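Local structure of signal recognition 54 kDa protein (Pyrococcus furiosus, 3DM5) at residues M1-N12 with K248-S260. The protein is the SRP54 subunit of the archaeal signal recognition particle, a P-loop GTPase-family protein that joins a helical bundle, a nucleotide-binding domain and a signal-peptide-binding domain. Residues are numbered along the deposited sequence; the frame is centred on the assembly and turned at random.
Sequences MVLDNLGKALAN and KLDGSAKGGGALS. With GDP (guanosine-5'-diphosphate), chain J.
Leu3 pushes its isobutyl group against the start of helix 255-263, where Gly255 and Gly256, the first two of three successive glycines, let it lie directly on the backbone. Its CD1 sits 3.6 Å from Gly256 N. The other branch turns to Leu259, with Leu3 CD2 3.9 Å from Leu259 CD1. Leu249 closes the group from a third direction, its CD1 4.2 Å from Leu3 CD1. In the first turn of helix 5-19, Leu6 reaches the same glycine, with CG anti to the backbone N (chi1 -179°) and CD2 4.2 Å from Gly256 CA. Phe289 and Leu293 of helix 286-293 pack on Leu3, and Ala38 and Leu39 of helix 25-41 on Leu6, so these leucines belong to a larger apolar interface.

Polar contact between the segments is slight. Leu3 N gives a weak hydrogen bond to Leu249 O, 3.4 Å long, and the same carbonyl oxygen receives a CA-H contact from Val2. Further out, Met1 CG lies 3.8 Å from Asp250 CB, so the N-terminal residue packs against the aliphatic base of Asp250 while the carboxylate turns to the nucleotide. Ser252 caps the glycine-rich helix, its OG accepting from Gly255 N.

Asp250 grips the guanine of GDP with both carboxylate oxygens: OD1 takes N1 at 3.0 Å and OD2 takes the amino group N2. Lys248 adds to the grip, its backbone N donating to O6; its extended side chain crosses a face of the base, Lys248 CG 3.5 Å from C5 of GDP, and runs on to the ribose, with NZ bonded to Gly110 O. Lys248, Leu249 and Asp250 are the KxD of the TKxD guanine-specificity motif of P-loop GTPases, and the glycine-rich turn behind it joins this site to the N-terminal helical bundle, at the interface between the N and G domains characteristic of SRP54.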
loop_
_atom_site.group_PDB
_atom_site.type_symbol
_atom_site.label_atom_id
_atom_site.label_comp_id
_atom_site.label_asym_id
_atom_site.label_seq_id
_atom_site.Cartn_x
_atom_site.Cartn_y
_atom_site.Cartn_z
ATOM N N MET A 1 -14.414 4.627 -0.045
ATOM C CA MET A 1 -15.332 5.463 0.722
ATOM C C MET A 1 -16.103 4.673 1.762
ATOM O O MET A 1 -16.595 3.584 1.478
ATOM C CB MET A 1 -16.323 6.172 -0.207
ATOM C CG MET A 1 -15.835 7.490 -0.767
ATOM S SD MET A 1 -14.217 7.436 -1.539
ATOM C CE MET A 1 -14.106 9.114 -2.144
ATOM N N VAL A 2 -16.218 5.269 2.950
ATOM C CA VAL A 2 -16.983 4.758 4.103
ATOM C C VAL A 2 -16.442 3.463 4.699
ATOM O O VAL A 2 -16.844 2.366 4.327
ATOM C CB VAL A 2 -18.528 4.731 3.876
ATOM C CG1 VAL A 2 -18.923 3.696 2.838
ATOM C CG2 VAL A 2 -19.238 4.475 5.191
ATOM N N LEU A 3 -15.511 3.631 5.633
ATOM C CA LEU A 3 -14.889 2.532 6.366
ATOM C C LEU A 3 -14.086 1.624 5.449
ATOM O O LEU A 3 -13.023 1.134 5.835
ATOM C CB LEU A 3 -15.922 1.766 7.186
ATOM C CG LEU A 3 -16.166 2.361 8.573
ATOM C CD1 LEU A 3 -16.296 3.874 8.526
ATOM C CD2 LEU A 3 -17.394 1.735 9.207
ATOM N N ASP A 4 -14.624 1.402 4.249
ATOM C CA ASP A 4 -13.846 1.048 3.050
ATOM C C ASP A 4 -12.888 -0.132 3.214
ATOM O O ASP A 4 -13.256 -1.286 2.981
ATOM C CB ASP A 4 -13.091 2.280 2.531
ATOM C CG ASP A 4 -12.294 3.000 3.630
ATOM O OD1 ASP A 4 -11.175 2.549 3.973
ATOM O OD2 ASP A 4 -12.787 4.025 4.149
ATOM N N ASN A 5 -11.651 0.168 3.589
ATOM C CA ASN A 5 -10.679 -0.863 3.913
ATOM C C ASN A 5 -11.178 -1.811 5.009
ATOM O O ASN A 5 -10.956 -3.017 4.933
ATOM C CB ASN A 5 -9.363 -0.213 4.343
ATOM C CG ASN A 5 -8.615 0.419 3.183
ATOM O OD1 ASN A 5 -8.797 0.042 2.014
ATOM N ND2 ASN A 5 -7.755 1.387 3.501
ATOM N N LEU A 6 -11.850 -1.261 6.025
ATOM C CA LEU A 6 -12.337 -2.070 7.135
ATOM C C LEU A 6 -13.368 -3.078 6.625
ATOM O O LEU A 6 -13.359 -4.248 7.000
ATOM C CB LEU A 6 -12.907 -1.193 8.258
ATOM C CG LEU A 6 -13.437 -1.892 9.518
ATOM C CD1 LEU A 6 -12.386 -2.721 10.205
ATOM C CD2 LEU A 6 -14.024 -0.886 10.502
ATOM N N GLY A 7 -14.238 -2.616 5.740
ATOM C CA GLY A 7 -15.188 -3.488 5.084
ATOM C C GLY A 7 -14.533 -4.688 4.430
ATOM O O GLY A 7 -14.851 -5.828 4.765
ATOM N N LYS A 8 -13.621 -4.435 3.497
ATOM C CA LYS A 8 -12.924 -5.514 2.805
ATOM C C LYS A 8 -12.273 -6.462 3.782
ATOM O O LYS A 8 -12.364 -7.664 3.623
ATOM C CB LYS A 8 -11.847 -4.979 1.869
ATOM C CG LYS A 8 -12.328 -4.451 0.535
ATOM C CD LYS A 8 -11.156 -3.838 -0.224
ATOM C CE LYS A 8 -9.849 -4.529 0.179
ATOM N NZ LYS A 8 -8.746 -4.362 -0.812
ATOM N N ALA A 9 -11.602 -5.924 4.790
ATOM C CA ALA A 9 -10.899 -6.770 5.738
ATOM C C ALA A 9 -11.856 -7.641 6.564
ATOM O O ALA A 9 -11.591 -8.828 6.809
ATOM C CB ALA A 9 -10.011 -5.928 6.637
ATOM N N LEU A 10 -12.969 -7.064 7.003
ATOM C CA LEU A 10 -13.921 -7.859 7.771
ATOM C C LEU A 10 -14.563 -8.962 6.907
ATOM O O LEU A 10 -14.576 -10.139 7.270
ATOM C CB LEU A 10 -14.950 -6.958 8.446
ATOM C CG LEU A 10 -14.322 -6.089 9.543
ATOM C CD1 LEU A 10 -15.171 -4.855 9.811
ATOM C CD2 LEU A 10 -14.033 -6.879 10.844
ATOM N N ALA A 11 -15.062 -8.580 5.743
ATOM C CA ALA A 11 -15.635 -9.539 4.808
ATOM C C ALA A 11 -14.699 -10.715 4.496
ATOM O O ALA A 11 -15.155 -11.840 4.289
ATOM C CB ALA A 11 -16.034 -8.826 3.533
ATOM N N ASN A 12 -13.394 -10.458 4.457
ATOM C CA ASN A 12 -12.440 -11.497 4.088
ATOM C C ASN A 12 -12.276 -12.562 5.156
ATOM O O ASN A 12 -12.014 -13.727 4.856
ATOM C CB ASN A 12 -11.086 -10.896 3.719
ATOM C CG ASN A 12 -11.104 -10.237 2.355
ATOM O OD1 ASN A 12 -12.020 -10.455 1.554
ATOM N ND2 ASN A 12 -10.100 -9.416 2.086
ATOM N N LYS A 248 -17.910 12.575 7.667
ATOM C CA LYS A 248 -16.637 12.294 7.032
ATOM C C LYS A 248 -16.239 10.831 7.211
ATOM O O LYS A 248 -15.069 10.532 7.472
ATOM C CB LYS A 248 -15.554 13.210 7.604
ATOM C CG LYS A 248 -15.890 14.670 7.477
ATOM C CD LYS A 248 -14.820 15.557 8.092
ATOM C CE LYS A 248 -15.125 17.046 7.851
ATOM N NZ LYS A 248 -14.136 17.955 8.541
ATOM N N LEU A 249 -17.207 9.922 7.103
ATOM C CA LEU A 249 -16.883 8.511 7.176
ATOM C C LEU A 249 -16.264 8.035 5.845
ATOM O O LEU A 249 -15.541 7.029 5.785
ATOM C CB LEU A 249 -18.111 7.672 7.567
ATOM C CG LEU A 249 -18.590 7.723 9.030
ATOM C CD1 LEU A 249 -19.431 6.522 9.309
ATOM C CD2 LEU A 249 -17.450 7.755 10.001
ATOM N N ASP A 250 -16.536 8.791 4.788
ATOM C CA ASP A 250 -16.077 8.447 3.454
ATOM C C ASP A 250 -14.560 8.486 3.314
ATOM O O ASP A 250 -13.939 9.536 3.476
ATOM C CB ASP A 250 -16.720 9.355 2.403
ATOM C CG ASP A 250 -16.622 10.829 2.756
ATOM O OD1 ASP A 250 -16.954 11.192 3.906
ATOM O OD2 ASP A 250 -16.237 11.620 1.865
ATOM N N GLY A 251 -13.973 7.335 3.000
ATOM C CA GLY A 251 -12.546 7.253 2.791
ATOM C C GLY A 251 -11.729 7.230 4.065
ATOM O O GLY A 251 -10.586 6.790 4.055
ATOM N N SER A 252 -12.299 7.690 5.173
ATOM C CA SER A 252 -11.502 7.852 6.388
ATOM C C SER A 252 -11.067 6.515 6.940
ATOM O O SER A 252 -11.856 5.561 7.042
ATOM C CB SER A 252 -12.245 8.651 7.465
ATOM O OG SER A 252 -12.936 7.795 8.366
ATOM N N ALA A 253 -9.798 6.453 7.311
ATOM C CA ALA A 253 -9.252 5.231 7.879
ATOM C C ALA A 253 -9.784 4.977 9.290
ATOM O O ALA A 253 -9.695 3.861 9.799
ATOM C CB ALA A 253 -7.733 5.289 7.885
ATOM N N LYS A 254 -10.358 6.012 9.901
ATOM C CA LYS A 254 -10.622 5.992 11.334
ATOM C C LYS A 254 -12.103 6.053 11.743
ATOM O O LYS A 254 -12.410 5.931 12.922
ATOM C CB LYS A 254 -9.840 7.118 12.007
ATOM C CG LYS A 254 -8.422 7.252 11.497
ATOM C CD LYS A 254 -7.707 8.453 12.105
ATOM C CE LYS A 254 -7.393 8.237 13.569
ATOM N NZ LYS A 254 -6.607 9.385 14.107
ATOM N N GLY A 255 -13.004 6.233 10.782
ATOM C CA GLY A 255 -14.428 6.272 11.057
ATOM C C GLY A 255 -14.946 5.085 11.856
ATOM O O GLY A 255 -15.858 5.216 12.687
ATOM N N GLY A 256 -14.371 3.913 11.619
ATOM C CA GLY A 256 -14.762 2.749 12.383
ATOM C C GLY A 256 -14.566 2.994 13.863
ATOM O O GLY A 256 -15.443 2.703 14.680
ATOM N N GLY A 257 -13.402 3.541 14.204
ATOM C CA GLY A 257 -13.090 3.895 15.572
ATOM C C GLY A 257 -14.051 4.913 16.169
ATOM O O GLY A 257 -14.319 4.864 17.364
ATOM N N ALA A 258 -14.557 5.836 15.347
ATOM C CA ALA A 258 -15.531 6.834 15.798
ATOM C C ALA A 258 -16.905 6.217 16.087
ATOM O O ALA A 258 -17.483 6.467 17.141
ATOM C CB ALA A 258 -15.661 7.979 14.764
ATOM N N LEU A 259 -17.426 5.419 15.149
ATOM C CA LEU A 259 -18.731 4.786 15.327
ATOM C C LEU A 259 -18.721 3.889 16.543
ATOM O O LEU A 259 -19.608 3.981 17.381
ATOM C CB LEU A 259 -19.159 3.978 14.103
ATOM C CG LEU A 259 -19.313 4.712 12.766
ATOM C CD1 LEU A 259 -19.648 3.704 11.689
ATOM C CD2 LEU A 259 -20.367 5.813 12.842
ATOM N N SER A 260 -17.714 3.022 16.638
ATOM C CA SER A 260 -17.629 2.095 17.752
ATOM C C SER A 260 -17.488 2.868 19.068
ATOM O O SER A 260 -18.023 2.481 20.114
ATOM C CB SER A 260 -16.462 1.131 17.546
ATOM O OG SER A 260 -15.248 1.846 17.412
HETATM P PB GDP J . -18.071 23.545 10.025
HETATM O O1B GDP J . -17.701 22.197 10.539
HETATM O O2B GDP J . -17.141 24.562 10.641
HETATM O O3B GDP J . -19.511 23.840 10.368
HETATM O O3A GDP J . -17.766 23.691 8.447
HETATM P PA GDP J . -18.273 22.743 7.254
HETATM O O1A GDP J . -18.042 23.392 5.922
HETATM O O2A GDP J . -19.717 22.357 7.398
HETATM O "O5'" GDP J . -17.269 21.493 7.378
HETATM C "C5'" GDP J . -15.893 21.756 7.132
HETATM C "C4'" GDP J . -15.358 20.871 6.002
HETATM O "O4'" GDP J . -15.709 19.474 6.142
HETATM C "C3'" GDP J . -15.885 21.326 4.653
HETATM O "O3'" GDP J . -14.751 21.312 3.781
HETATM C "C2'" GDP J . -16.905 20.267 4.276
HETATM O "O2'" GDP J . -16.954 20.028 2.888
HETATM C "C1'" GDP J . -16.337 19.030 4.926
HETATM N N9 GDP J . -17.337 17.996 5.234
HETATM C C8 GDP J . -18.428 18.078 6.013
HETATM N N7 GDP J . -19.064 16.876 6.072
HETATM C C5 GDP J . -18.352 16.007 5.329
HETATM C C6 GDP J . -18.429 14.573 4.941
HETATM O O6 GDP J . -19.343 13.819 5.350
HETATM N N1 GDP J . -17.476 14.099 4.130
HETATM C C2 GDP J . -16.462 14.857 3.677
HETATM N N2 GDP J . -15.539 14.295 2.867
HETATM N N3 GDP J . -16.320 16.158 3.990
HETATM C C4 GDP J . -17.218 16.763 4.788
#